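Long-range contacts in Ras GTPase-activating-like protein IQGAP2 (Homo sapiens, PDB 4EZA), which probably binds phosphoinositides through an atypical phosphoinositide-binding domain with a pseudo C2 fold, the part modelled here, within a Ras GTPase-activating-like signalling protein: residues T25-H30 against T43-K47; V34-D40 against D98-N103; G60-V64 against K75-I80; L83-Q87 against V104-I108. One frame throughout, in Å; residues are numbered along the deposited sequence.

Contact 1: residues T25-H30 against T43-K47; sequences TAAKLH and TNQFK
The first turn of a helix comes up against a 3-10 segment where A27 and F46 bring their CA atoms to 4.8 Å. At that point the backbones make one weak hydrogen bond, A27 N to F46 O at 3.4 Å, bent to 133° at the hydrogen. T25 is the N-cap of the helix: its OG1 lies between its own backbone N and carbonyl carbon (chi1 67°), which turns it back to accept from K28 N at 3.0 Å. A26 and A27 each press a methyl on F46 CB, and A26 CB also sits 3.3 Å from F46 O. One turn on, the rings of H30 and F46 form a T-shaped pair with centroids 5.0 Å apart and planes at 64°. F46 supplies the edge, its CE2 standing over the centre of the imidazole, 3.6 Å from H30 CD2. T43 adds its methyl, CG2, near H30 NE2, and lays its CA over a face of the phenyl ring. The other imidazole nitrogen, H30 ND1, is hydrogen-bonded to L35 O, which ties down the ring that F46 meets. Around the pair, F46 also touches L35 and D37 of strand 35-38, while A26 packs on V49 and F51 of strand 49-55.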
loop_
_atom_site.group_PDB
_atom_site.type_symbol
_atom_site.label_atom_id
_atom_site.label_comp_id
_atom_site.label_asym_id
_atom_site.label_seq_id
_atom_site.Cartn_x
_atom_site.Cartn_y
_atom_site.Cartn_z
ATOM N N THR A 25 6.130 -6.199 4.779
ATOM C CA THR A 25 5.769 -7.334 3.923
ATOM C C THR A 25 4.268 -7.335 3.693
ATOM O O THR A 25 3.479 -6.778 4.507
ATOM C CB THR A 25 6.144 -8.709 4.510
ATOM O OG1 THR A 25 5.353 -8.953 5.678
ATOM C CG2 THR A 25 7.638 -8.779 4.845
ATOM N N ALA A 26 3.852 -7.977 2.601
ATOM C CA ALA A 26 2.424 -8.134 2.341
ATOM C C ALA A 26 1.774 -8.955 3.443
ATOM O O ALA A 26 0.622 -8.697 3.820
ATOM C CB ALA A 26 2.211 -8.762 0.997
ATOM N N ALA A 27 2.505 -9.937 3.970
ATOM C CA ALA A 27 1.968 -10.735 5.069
ATOM C C ALA A 27 1.611 -9.868 6.286
ATOM O O ALA A 27 0.525 -10.005 6.869
ATOM C CB ALA A 27 2.940 -11.842 5.443
ATOM N N LYS A 28 2.504 -8.955 6.667
ATOM C CA LYS A 28 2.252 -8.050 7.782
ATOM C C LYS A 28 1.071 -7.110 7.494
ATOM O O LYS A 28 0.182 -6.935 8.360
ATOM C CB LYS A 28 3.534 -7.268 8.124
ATOM C CG LYS A 28 3.377 -6.168 9.133
ATOM C CD LYS A 28 2.965 -6.689 10.501
ATOM C CE LYS A 28 4.098 -7.358 11.225
ATOM N NZ LYS A 28 3.705 -7.582 12.638
ATOM N N LEU A 29 1.027 -6.555 6.284
ATOM C CA LEU A 29 -0.087 -5.677 5.944
ATOM C C LEU A 29 -1.433 -6.423 5.945
ATOM O O LEU A 29 -2.463 -5.853 6.287
ATOM C CB LEU A 29 0.153 -4.983 4.592
ATOM C CG LEU A 29 1.330 -4.006 4.590
ATOM C CD1 LEU A 29 1.237 -3.255 3.293
ATOM C CD2 LEU A 29 1.295 -3.047 5.772
ATOM N N HIS A 30 -1.420 -7.691 5.531
ATOM C CA HIS A 30 -2.617 -8.534 5.497
ATOM C C HIS A 30 -3.086 -8.800 6.940
ATOM O O HIS A 30 -4.257 -8.624 7.249
ATOM C CB HIS A 30 -2.224 -9.816 4.771
ATOM C CG HIS A 30 -3.352 -10.731 4.386
ATOM N ND1 HIS A 30 -4.552 -10.316 3.844
ATOM C CD2 HIS A 30 -3.382 -12.083 4.362
ATOM C CE1 HIS A 30 -5.291 -11.377 3.554
ATOM N NE2 HIS A 30 -4.607 -12.457 3.871
ATOM N N THR A 43 -1.699 -16.997 -0.685
ATOM C CA THR A 43 -1.544 -16.271 0.569
ATOM C C THR A 43 -0.265 -16.630 1.313
ATOM O O THR A 43 0.383 -15.751 1.883
ATOM C CB THR A 43 -2.769 -16.490 1.449
ATOM O OG1 THR A 43 -3.915 -16.052 0.721
ATOM C CG2 THR A 43 -2.649 -15.682 2.705
ATOM N N ASN A 44 0.119 -17.912 1.281
ATOM C CA ASN A 44 1.350 -18.336 1.929
ATOM C C ASN A 44 2.616 -17.758 1.285
ATOM O O ASN A 44 3.723 -17.941 1.803
ATOM C CB ASN A 44 1.422 -19.879 2.087
ATOM C CG ASN A 44 1.648 -20.621 0.769
ATOM O OD1 ASN A 44 1.551 -20.062 -0.325
ATOM N ND2 ASN A 44 1.926 -21.915 0.879
ATOM N N GLN A 45 2.443 -17.048 0.173
ATOM C CA GLN A 45 3.559 -16.410 -0.536
ATOM C C GLN A 45 3.651 -14.901 -0.266
ATOM O O GLN A 45 4.520 -14.209 -0.812
ATOM C CB GLN A 45 3.474 -16.702 -2.044
ATOM C CG GLN A 45 3.640 -18.190 -2.401
ATOM C CD GLN A 45 5.050 -18.716 -2.146
ATOM O OE1 GLN A 45 6.034 -18.145 -2.612
ATOM N NE2 GLN A 45 5.148 -19.816 -1.395
ATOM N N PHE A 46 2.770 -14.397 0.599
ATOM C CA PHE A 46 2.725 -12.963 0.875
ATOM C C PHE A 46 4.008 -12.414 1.509
ATOM O O PHE A 46 4.308 -11.237 1.359
ATOM C CB PHE A 46 1.514 -12.617 1.754
ATOM C CG PHE A 46 0.205 -12.503 1.002
ATOM C CD1 PHE A 46 0.037 -13.009 -0.287
ATOM C CD2 PHE A 46 -0.883 -11.898 1.627
ATOM C CE1 PHE A 46 -1.183 -12.900 -0.948
ATOM C CE2 PHE A 46 -2.098 -11.791 0.986
ATOM C CZ PHE A 46 -2.259 -12.306 -0.300
ATOM N N LYS A 47 4.756 -13.263 2.217
ATOM C CA LYS A 47 6.060 -12.870 2.789
ATOM C C LYS A 47 7.065 -12.433 1.720
ATOM O O LYS A 47 8.015 -11.697 2.018
ATOM C CB LYS A 47 6.653 -14.024 3.612
ATOM C CG LYS A 47 6.965 -15.260 2.784
ATOM C CD LYS A 47 7.522 -16.398 3.604
ATOM C CE LYS A 47 7.693 -17.636 2.716
ATOM N NZ LYS A 47 8.034 -18.869 3.495
#

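Contact 2: residues V34-D40 against D98-N103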
loop_
_atom_site.group_PDB
_atom_site.type_symbol
_atom_site.label_atom_id
_atom_site.label_comp_id
_atom_site.label_asym_id
_atom_site.label_seq_id
_atom_site.Cartn_x
_atom_site.Cartn_y
_atom_site.Cartn_z
ATOM N N VAL A 34 -4.578 -3.764 6.431
ATOM C CA VAL A 34 -4.286 -2.791 5.391
ATOM C C VAL A 34 -4.422 -3.426 4.010
ATOM O O VAL A 34 -4.937 -2.801 3.074
ATOM C CB VAL A 34 -2.843 -2.213 5.530
ATOM C CG1 VAL A 34 -2.491 -1.289 4.338
ATOM C CG2 VAL A 34 -2.690 -1.473 6.811
ATOM N N LEU A 35 -3.954 -4.663 3.892
ATOM C CA LEU A 35 -3.988 -5.354 2.618
ATOM C C LEU A 35 -5.095 -6.392 2.666
ATOM O O LEU A 35 -5.169 -7.210 3.614
ATOM C CB LEU A 35 -2.635 -6.004 2.343
ATOM C CG LEU A 35 -2.458 -6.694 1.000
ATOM C CD1 LEU A 35 -1.039 -6.422 0.477
ATOM C CD2 LEU A 35 -2.689 -8.132 1.152
ATOM N N LEU A 36 -5.929 -6.403 1.633
ATOM C CA LEU A 36 -6.977 -7.416 1.497
ATOM C C LEU A 36 -6.507 -8.653 0.719
ATOM O O LEU A 36 -6.707 -9.789 1.167
ATOM C CB LEU A 36 -8.244 -6.836 0.840
ATOM C CG LEU A 36 -9.128 -5.942 1.719
ATOM C CD1 LEU A 36 -8.462 -4.585 1.950
ATOM C CD2 LEU A 36 -10.496 -5.778 1.111
ATOM N N ASP A 37 -5.903 -8.437 -0.448
ATOM C CA ASP A 37 -5.479 -9.564 -1.276
ATOM C C ASP A 37 -4.544 -9.105 -2.373
ATOM O O ASP A 37 -4.484 -7.919 -2.701
ATOM C CB ASP A 37 -6.702 -10.254 -1.891
ATOM C CG ASP A 37 -6.442 -11.711 -2.286
ATOM O OD1 ASP A 37 -5.370 -12.291 -1.992
ATOM O OD2 ASP A 37 -7.349 -12.300 -2.913
ATOM N N ILE A 38 -3.799 -10.064 -2.918
ATOM C CA ILE A 38 -2.961 -9.859 -4.099
ATOM C C ILE A 38 -3.391 -10.916 -5.117
ATOM O O ILE A 38 -3.282 -12.118 -4.847
ATOM C CB ILE A 38 -1.461 -10.007 -3.806
ATOM C CG1 ILE A 38 -0.993 -8.967 -2.779
ATOM C CG2 ILE A 38 -0.656 -9.847 -5.123
ATOM C CD1 ILE A 38 0.407 -9.181 -2.254
ATOM N N ASP A 39 -3.908 -10.447 -6.254
ATOM C CA ASP A 39 -4.435 -11.344 -7.280
ATOM C C ASP A 39 -3.318 -12.245 -7.760
ATOM O O ASP A 39 -2.174 -11.790 -7.930
ATOM C CB ASP A 39 -4.977 -10.553 -8.478
ATOM C CG ASP A 39 -6.137 -9.633 -8.123
ATOM O OD1 ASP A 39 -6.909 -9.943 -7.195
ATOM O OD2 ASP A 39 -6.290 -8.595 -8.818
ATOM N N ASP A 40 -3.659 -13.520 -7.970
ATOM C CA ASP A 40 -2.754 -14.531 -8.533
ATOM C C ASP A 40 -1.621 -14.979 -7.614
ATOM O O ASP A 40 -0.804 -15.807 -8.014
ATOM C CB ASP A 40 -2.192 -14.067 -9.891
ATOM C CG ASP A 40 -3.268 -13.927 -10.945
ATOM O OD1 ASP A 40 -4.232 -14.723 -10.902
ATOM O OD2 ASP A 40 -3.137 -13.046 -11.831
ATOM N N ASP A 98 -2.328 -2.847 -9.657
ATOM C CA ASP A 98 -3.271 -3.600 -10.479
ATOM C C ASP A 98 -3.825 -4.835 -9.764
ATOM O O ASP A 98 -5.005 -5.129 -9.876
ATOM C CB ASP A 98 -2.634 -4.000 -11.820
ATOM C CG ASP A 98 -2.905 -2.984 -12.933
ATOM O OD1 ASP A 98 -3.731 -2.057 -12.740
ATOM O OD2 ASP A 98 -2.295 -3.128 -14.021
ATOM N N LYS A 99 -2.968 -5.521 -9.014
ATOM C CA LYS A 99 -3.330 -6.772 -8.354
ATOM C C LYS A 99 -3.440 -6.638 -6.831
ATOM O O LYS A 99 -3.702 -7.625 -6.155
ATOM C CB LYS A 99 -2.300 -7.858 -8.685
ATOM C CG LYS A 99 -2.188 -8.250 -10.185
ATOM C CD LYS A 99 -1.435 -9.584 -10.420
ATOM C CE LYS A 99 0.112 -9.460 -10.331
ATOM N NZ LYS A 99 0.889 -10.594 -10.993
ATOM N N VAL A 100 -3.249 -5.438 -6.294
ATOM C CA VAL A 100 -3.133 -5.292 -4.844
ATOM C C VAL A 100 -4.265 -4.457 -4.287
ATOM O O VAL A 100 -4.329 -3.252 -4.538
ATOM C CB VAL A 100 -1.784 -4.654 -4.454
ATOM C CG1 VAL A 100 -1.688 -4.503 -2.957
ATOM C CG2 VAL A 100 -0.601 -5.519 -4.964
ATOM N N LYS A 101 -5.156 -5.099 -3.525
ATOM C CA LYS A 101 -6.302 -4.423 -2.926
ATOM C C LYS A 101 -6.004 -4.047 -1.490
ATOM O O LYS A 101 -5.587 -4.901 -0.701
ATOM C CB LYS A 101 -7.535 -5.317 -2.992
ATOM C CG LYS A 101 -8.819 -4.599 -2.697
ATOM C CD LYS A 101 -9.974 -5.563 -2.962
ATOM C CE LYS A 101 -11.316 -4.960 -2.600
ATOM N NZ LYS A 101 -12.345 -6.030 -2.339
ATOM N N VAL A 102 -6.258 -2.787 -1.155
ATOM C CA VAL A 102 -5.966 -2.228 0.171
ATOM C C VAL A 102 -7.150 -1.496 0.771
ATOM O O VAL A 102 -8.065 -1.051 0.064
ATOM C CB VAL A 102 -4.720 -1.285 0.200
ATOM C CG1 VAL A 102 -3.462 -2.023 -0.273
ATOM C CG2 VAL A 102 -4.963 -0.018 -0.609
ATOM N N ASN A 103 -7.140 -1.378 2.094
ATOM C CA ASN A 103 -8.158 -0.619 2.831
ATOM C C ASN A 103 -7.720 0.851 2.950
ATOM O O ASN A 103 -6.633 1.132 3.462
ATOM C CB ASN A 103 -8.381 -1.280 4.198
ATOM C CG ASN A 103 -9.396 -0.530 5.041
ATOM O OD1 ASN A 103 -9.098 0.528 5.604
ATOM N ND2 ASN A 103 -10.634 -1.034 5.079
HETATM O O HOH W 1 0.966 -12.339 -8.325
HETATM O O HOH W 2 -6.665 -7.991 -5.133
HETATM O O HOH W 3 -0.436 -12.633 -12.805
#
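L36 spreads its two methyls over different parts of the strand facing it: CD2 lies 3.9 Å from K101 CE, where it crosses the extended lysine chain at a slant, while CD1 reaches the backbone at N103 N, 3.5 Å away. Behind them, on the buried side, I38 and V100 lie side by side and point the same way, with I38 CG1 against V100 CG2. L35 instead meets V100 at about a right angle, through CD1 and the other valine methyl, CG1. The strands carry a classic beta bulge in an otherwise regular antiparallel pair (173°): L36 and D37 both face K101, so the register slips by one between the L35-V102 and I38-V100 pairs. K101 bonds to both bulge residues, accepting from L36 N at its O (2.8 Å) and giving its N to D37 O (3.0 Å). Beyond the bulge D39 N lands on an in-plane lone pair of K99 O, at 2.8 Å. D39 CB rests on K99 CB, and the carboxylate OD2 of D39 forms a salt bridge with K95 of strand 93-97. The K99 chain bends at chi3 (-79°) and passes its CD 3.4 Å from D39 O. Its NZ stays 4.8 Å from D40 OD2, and a water bridges the two, accepting from the ammonium and donating to the carboxylate.

Contact 3: residues G60-V64 against K75-I80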
loop_
_atom_site.group_PDB
_atom_site.type_symbol
_atom_site.label_atom_id
_atom_site.label_comp_id
_atom_site.label_asym_id
_atom_site.label_seq_id
_atom_site.Cartn_x
_atom_site.Cartn_y
_atom_site.Cartn_z
ATOM N N GLY A 60 2.816 15.335 1.692
ATOM C CA GLY A 60 1.445 14.921 1.431
ATOM C C GLY A 60 1.392 13.973 0.248
ATOM O O GLY A 60 0.340 13.408 -0.038
ATOM N N ILE A 61 2.511 13.802 -0.450
ATOM C CA ILE A 61 2.587 12.803 -1.525
ATOM C C ILE A 61 3.556 11.694 -1.129
ATOM O O ILE A 61 4.694 11.965 -0.735
ATOM C CB ILE A 61 2.949 13.422 -2.901
ATOM C CG1 ILE A 61 1.832 14.393 -3.331
ATOM C CG2 ILE A 61 3.159 12.310 -3.967
ATOM C CD1 ILE A 61 2.118 15.143 -4.588
ATOM N N PHE A 62 3.094 10.448 -1.224
ATOM C CA PHE A 62 3.903 9.293 -0.833
ATOM C C PHE A 62 4.226 8.439 -2.030
ATOM O O PHE A 62 3.411 8.285 -2.926
ATOM C CB PHE A 62 3.176 8.458 0.221
ATOM C CG PHE A 62 2.958 9.190 1.511
ATOM C CD1 PHE A 62 3.905 9.127 2.523
ATOM C CD2 PHE A 62 1.803 9.931 1.701
ATOM C CE1 PHE A 62 3.700 9.807 3.723
ATOM C CE2 PHE A 62 1.585 10.619 2.886
ATOM C CZ PHE A 62 2.539 10.561 3.897
ATOM N N ASP A 63 5.419 7.867 -2.014
ATOM C CA ASP A 63 5.918 7.037 -3.086
ATOM C C ASP A 63 5.876 5.618 -2.526
ATOM O O ASP A 63 6.558 5.338 -1.543
ATOM C CB ASP A 63 7.363 7.494 -3.369
ATOM C CG ASP A 63 7.966 6.895 -4.605
ATOM O OD1 ASP A 63 7.425 5.932 -5.185
ATOM O OD2 ASP A 63 9.049 7.400 -4.984
ATOM N N VAL A 64 5.051 4.747 -3.102
ATOM C CA VAL A 64 4.962 3.360 -2.650
ATOM C C VAL A 64 5.495 2.434 -3.726
ATOM O O VAL A 64 5.018 2.452 -4.859
ATOM C CB VAL A 64 3.515 2.928 -2.270
ATOM C CG1 VAL A 64 3.481 1.459 -1.821
ATOM C CG2 VAL A 64 2.947 3.849 -1.194
ATOM N N LYS A 75 5.438 0.968 -9.035
ATOM C CA LYS A 75 5.588 2.149 -8.194
ATOM C C LYS A 75 4.330 3.002 -8.380
ATOM O O LYS A 75 3.827 3.122 -9.494
ATOM C CB LYS A 75 6.817 2.922 -8.667
ATOM C CG LYS A 75 7.088 4.273 -8.033
ATOM C CD LYS A 75 8.084 5.123 -8.865
ATOM C CE LYS A 75 9.144 4.328 -9.615
ATOM N NZ LYS A 75 10.039 5.199 -10.440
ATOM N N VAL A 76 3.831 3.580 -7.293
ATOM C CA VAL A 76 2.649 4.445 -7.341
ATOM C C VAL A 76 2.851 5.641 -6.413
ATOM O O VAL A 76 3.471 5.522 -5.360
ATOM C CB VAL A 76 1.335 3.678 -6.991
ATOM C CG1 VAL A 76 1.303 3.282 -5.518
ATOM C CG2 VAL A 76 0.090 4.499 -7.361
ATOM N N GLN A 77 2.355 6.803 -6.820
ATOM C CA GLN A 77 2.342 7.960 -5.938
ATOM C C GLN A 77 0.938 8.181 -5.430
ATOM O O GLN A 77 -0.025 8.174 -6.204
ATOM C CB GLN A 77 2.920 9.192 -6.642
ATOM C CG GLN A 77 4.433 9.045 -6.865
ATOM C CD GLN A 77 5.164 10.343 -7.166
ATOM O OE1 GLN A 77 6.396 10.392 -7.099
ATOM N NE2 GLN A 77 4.427 11.391 -7.502
ATOM N N LEU A 78 0.838 8.367 -4.119
ATOM C CA LEU A 78 -0.440 8.590 -3.455
ATOM C C LEU A 78 -0.478 9.944 -2.782
ATOM O O LEU A 78 0.438 10.308 -2.037
ATOM C CB LEU A 78 -0.717 7.490 -2.417
ATOM C CG LEU A 78 -0.677 6.057 -2.956
ATOM C CD1 LEU A 78 -0.835 5.116 -1.790
ATOM C CD2 LEU A 78 -1.801 5.816 -4.010
ATOM N N ASN A 79 -1.570 10.652 -3.016
ATOM C CA ASN A 79 -1.793 11.985 -2.511
ATOM C C ASN A 79 -2.761 11.897 -1.340
ATOM O O ASN A 79 -3.875 11.403 -1.474
ATOM C CB ASN A 79 -2.385 12.808 -3.674
ATOM C CG ASN A 79 -2.691 14.248 -3.317
ATOM O OD1 ASN A 79 -3.118 14.565 -2.210
ATOM N ND2 ASN A 79 -2.490 15.135 -4.278
ATOM N N ILE A 80 -2.342 12.394 -0.181
ATOM C CA ILE A 80 -3.190 12.349 1.021
ATOM C C ILE A 80 -4.566 12.998 0.845
ATOM O O ILE A 80 -5.559 12.501 1.413
ATOM C CB ILE A 80 -2.442 12.985 2.238
ATOM C CG1 ILE A 80 -3.151 12.698 3.583
ATOM C CG2 ILE A 80 -2.211 14.523 2.037
ATOM C CD1 ILE A 80 -3.413 11.280 3.865
#
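The open end of the beta hairpin made by strands 61-68 and 71-79 is zipped together here, the second of these being an outermost strand of the four-stranded antiparallel sheet. F62 with L78 and V64 with V76 are the hydrogen-bonded pairs, each joined by two backbone bonds; F62 N to L78 O, at 2.8 Å, is matched by L78 N to F62 O. I61 with N79 and D63 with Q77 are non-hydrogen-bonded pairs. The ladder runs on past the strand into the first residue of helix 80-88, where I80 N meets G60 O at 2.9 Å and 174°. I80 CG2 also covers this glycine, 3.7 Å from G60 CA, and the positive phi of G60 (118°) suits a residue without a side chain. On the face of F62, V64, V76 and L78, V64 is the meeting point: its CB touches V76 CG1 at 3.9 Å, while its CG2 crosses to L78 CD1 at 4.0 Å. The F62 ring brings its edge to L78 O and packs outward on L111 and N112 of helix 104-112. On the other face, I61 CG2 lies 3.9 Å from Q77 NE2, and D63 OD1 rests 3.3 Å from K75 CG. That carboxylate is in a salt bridge with R65, and K75 NZ stays 5.9 Å from D63 OD1. The chemistry therefore differs between the faces: the apolar one is covered by helix 104-112 and strand 93-97, and on the mixed face of I61, D63, Q77 and N79 the carboxylate has its charge partner along its own strand, with the lysine contributing mainly aliphatic chain.

Contact 4: residues L83-Q87 against V104-I108; sequences LLQMQ and VNLLI
N105 OD1 takes the one hydrogen bond between segments 83-87 and 104-108, from Q87 NE2 at 3.0 Å. The bond is bent, 149° at the hydrogen, and the donor stands 58° above the carbonyl plane of N105, away from its lone pairs. The two amide planes are nearly perpendicular, and the side chains cross at about a right angle. Q87 reaches over with an extended chain whose CG is anti to the backbone N; CG itself comes within 3.3 Å of N105 OD1. I108 lies next to the amide, its CD1 3.7 Å from Q87 NE2, and so flanks the polar pair with a methyl. The same isoleucine slides past L83 in the opposite direction, CG1 against L83 CB at 3.8 Å, and L84 CD2 closes on I108 CD1 from the next position of the helix. V104 puts CG1 3.7 Å from L83 O and CG2 against the sulfur of M86. Deeper in, L83 CD1 approaches L107 CD2 at 4.3 Å. The helix segments run roughly antiparallel, with axes 9.8 Å apart and 146° between their directions, and L83, M86 and V104 all reach M94 of strand 93-97, which lies beneath the pair. Leucine, valine and isoleucine carbons, with the M86 sulfur, thus supply most of the contact, and the single bent, out-of-plane amide bond on the exposed side, at N105, is consistent with a modest polar contribution.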
loop_
_atom_site.group_PDB
_atom_site.type_symbol
_atom_site.label_atom_id
_atom_site.label_comp_id
_atom_site.label_asym_id
_atom_site.label_seq_id
_atom_site.Cartn_x
_atom_site.Cartn_y
_atom_site.Cartn_z
ATOM N N LEU A 83 -6.779 10.504 -0.978
ATOM C CA LEU A 83 -7.187 9.435 -0.071
ATOM C C LEU A 83 -8.246 9.901 0.908
ATOM O O LEU A 83 -9.213 9.189 1.163
ATOM C CB LEU A 83 -5.977 8.903 0.691
ATOM C CG LEU A 83 -4.916 8.207 -0.176
ATOM C CD1 LEU A 83 -3.776 7.724 0.738
ATOM C CD2 LEU A 83 -5.461 7.054 -1.025
ATOM N N LEU A 84 -8.084 11.113 1.433
ATOM C CA LEU A 84 -9.118 11.645 2.320
ATOM C C LEU A 84 -10.456 11.842 1.613
ATOM O O LEU A 84 -11.517 11.607 2.193
ATOM C CB LEU A 84 -8.673 12.938 2.987
ATOM C CG LEU A 84 -7.630 12.746 4.079
ATOM C CD1 LEU A 84 -7.054 14.106 4.426
ATOM C CD2 LEU A 84 -8.259 12.111 5.300
ATOM N N GLN A 85 -10.400 12.266 0.352
ATOM C CA GLN A 85 -11.611 12.443 -0.428
ATOM C C GLN A 85 -12.322 11.103 -0.588
ATOM O O GLN A 85 -13.546 11.028 -0.412
ATOM C CB GLN A 85 -11.308 13.058 -1.786
ATOM C CG GLN A 85 -12.581 13.371 -2.530
ATOM C CD GLN A 85 -12.356 13.723 -3.961
ATOM O OE1 GLN A 85 -11.470 14.514 -4.288
ATOM N NE2 GLN A 85 -13.179 13.147 -4.845
ATOM N N MET A 86 -11.555 10.054 -0.889
ATOM C CA MET A 86 -12.127 8.706 -0.988
ATOM C C MET A 86 -12.846 8.351 0.299
ATOM O O MET A 86 -13.982 7.859 0.265
ATOM C CB MET A 86 -11.032 7.677 -1.230
ATOM C CG MET A 86 -10.447 7.782 -2.593
ATOM S SD MET A 86 -9.196 6.505 -2.804
ATOM C CE MET A 86 -8.417 7.142 -4.278
ATOM N N GLN A 87 -12.186 8.609 1.429
ATOM C CA GLN A 87 -12.744 8.309 2.751
ATOM C C GLN A 87 -14.062 9.052 2.963
ATOM O O GLN A 87 -15.056 8.454 3.376
ATOM C CB GLN A 87 -11.720 8.655 3.832
ATOM C CG GLN A 87 -12.277 8.584 5.247
ATOM C CD GLN A 87 -11.345 9.198 6.260
ATOM O OE1 GLN A 87 -11.546 10.339 6.696
ATOM N NE2 GLN A 87 -10.318 8.459 6.638
ATOM N N VAL A 104 -8.570 1.770 2.483
ATOM C CA VAL A 104 -8.254 3.208 2.446
ATOM C C VAL A 104 -7.953 3.781 3.827
ATOM O O VAL A 104 -6.893 4.401 4.036
ATOM C CB VAL A 104 -9.380 4.013 1.728
ATOM C CG1 VAL A 104 -9.148 5.522 1.866
ATOM C CG2 VAL A 104 -9.458 3.623 0.261
ATOM N N ASN A 105 -8.851 3.551 4.783
ATOM C CA ASN A 105 -8.659 4.110 6.118
ATOM C C ASN A 105 -7.364 3.654 6.744
ATOM O O ASN A 105 -6.628 4.465 7.308
ATOM C CB ASN A 105 -9.847 3.818 7.038
ATOM C CG ASN A 105 -11.042 4.728 6.747
ATOM O OD1 ASN A 105 -10.978 5.633 5.893
ATOM N ND2 ASN A 105 -12.132 4.502 7.466
ATOM N N LEU A 106 -7.082 2.358 6.645
ATOM C CA LEU A 106 -5.877 1.830 7.266
ATOM C C LEU A 106 -4.618 2.209 6.494
ATOM O O LEU A 106 -3.556 2.356 7.103
ATOM C CB LEU A 106 -5.982 0.318 7.471
ATOM C CG LEU A 106 -7.121 -0.057 8.422
ATOM C CD1 LEU A 106 -7.175 -1.571 8.486
ATOM C CD2 LEU A 106 -6.917 0.508 9.829
ATOM N N LEU A 107 -4.750 2.401 5.179
ATOM C CA LEU A 107 -3.643 2.921 4.381
ATOM C C LEU A 107 -3.299 4.350 4.806
ATOM O O LEU A 107 -2.132 4.674 4.959
ATOM C CB LEU A 107 -3.965 2.844 2.898
ATOM C CG LEU A 107 -2.851 3.364 1.992
ATOM C CD1 LEU A 107 -1.605 2.508 2.091
ATOM C CD2 LEU A 107 -3.429 3.433 0.589
ATOM N N ILE A 108 -4.311 5.195 5.021
ATOM C CA ILE A 108 -4.069 6.569 5.468
ATOM C C ILE A 108 -3.264 6.544 6.770
ATOM O O ILE A 108 -2.251 7.259 6.907
ATOM C CB ILE A 108 -5.385 7.334 5.620
ATOM C CG1 ILE A 108 -6.023 7.580 4.252
ATOM C CG2 ILE A 108 -5.133 8.688 6.315
ATOM C CD1 ILE A 108 -7.467 8.001 4.326
#

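Overall arrangement
The four contacts string round one small domain. Contacts 1 and 2 have centres about 10 Å apart and are joined by a probable hydrogen bond, L29 O with L35 N, as helix 26-32 leads into strand 35-38. Contact 2 passes into contact 4 where strand 100-103 becomes helix 104-112, with V102 CG2 on L107 CD2. L107 CD2 also meets L78 CD1 of contact 3, whose centre is about 12 Å from that of contact 4; this leucine therefore links three of the contacts. Contact 3 is nested in the chain loop that contact 2 closes. Contacts 1 and 3, about 21 Å apart between centres, lie on opposite sides of the chain's centre and do not touch.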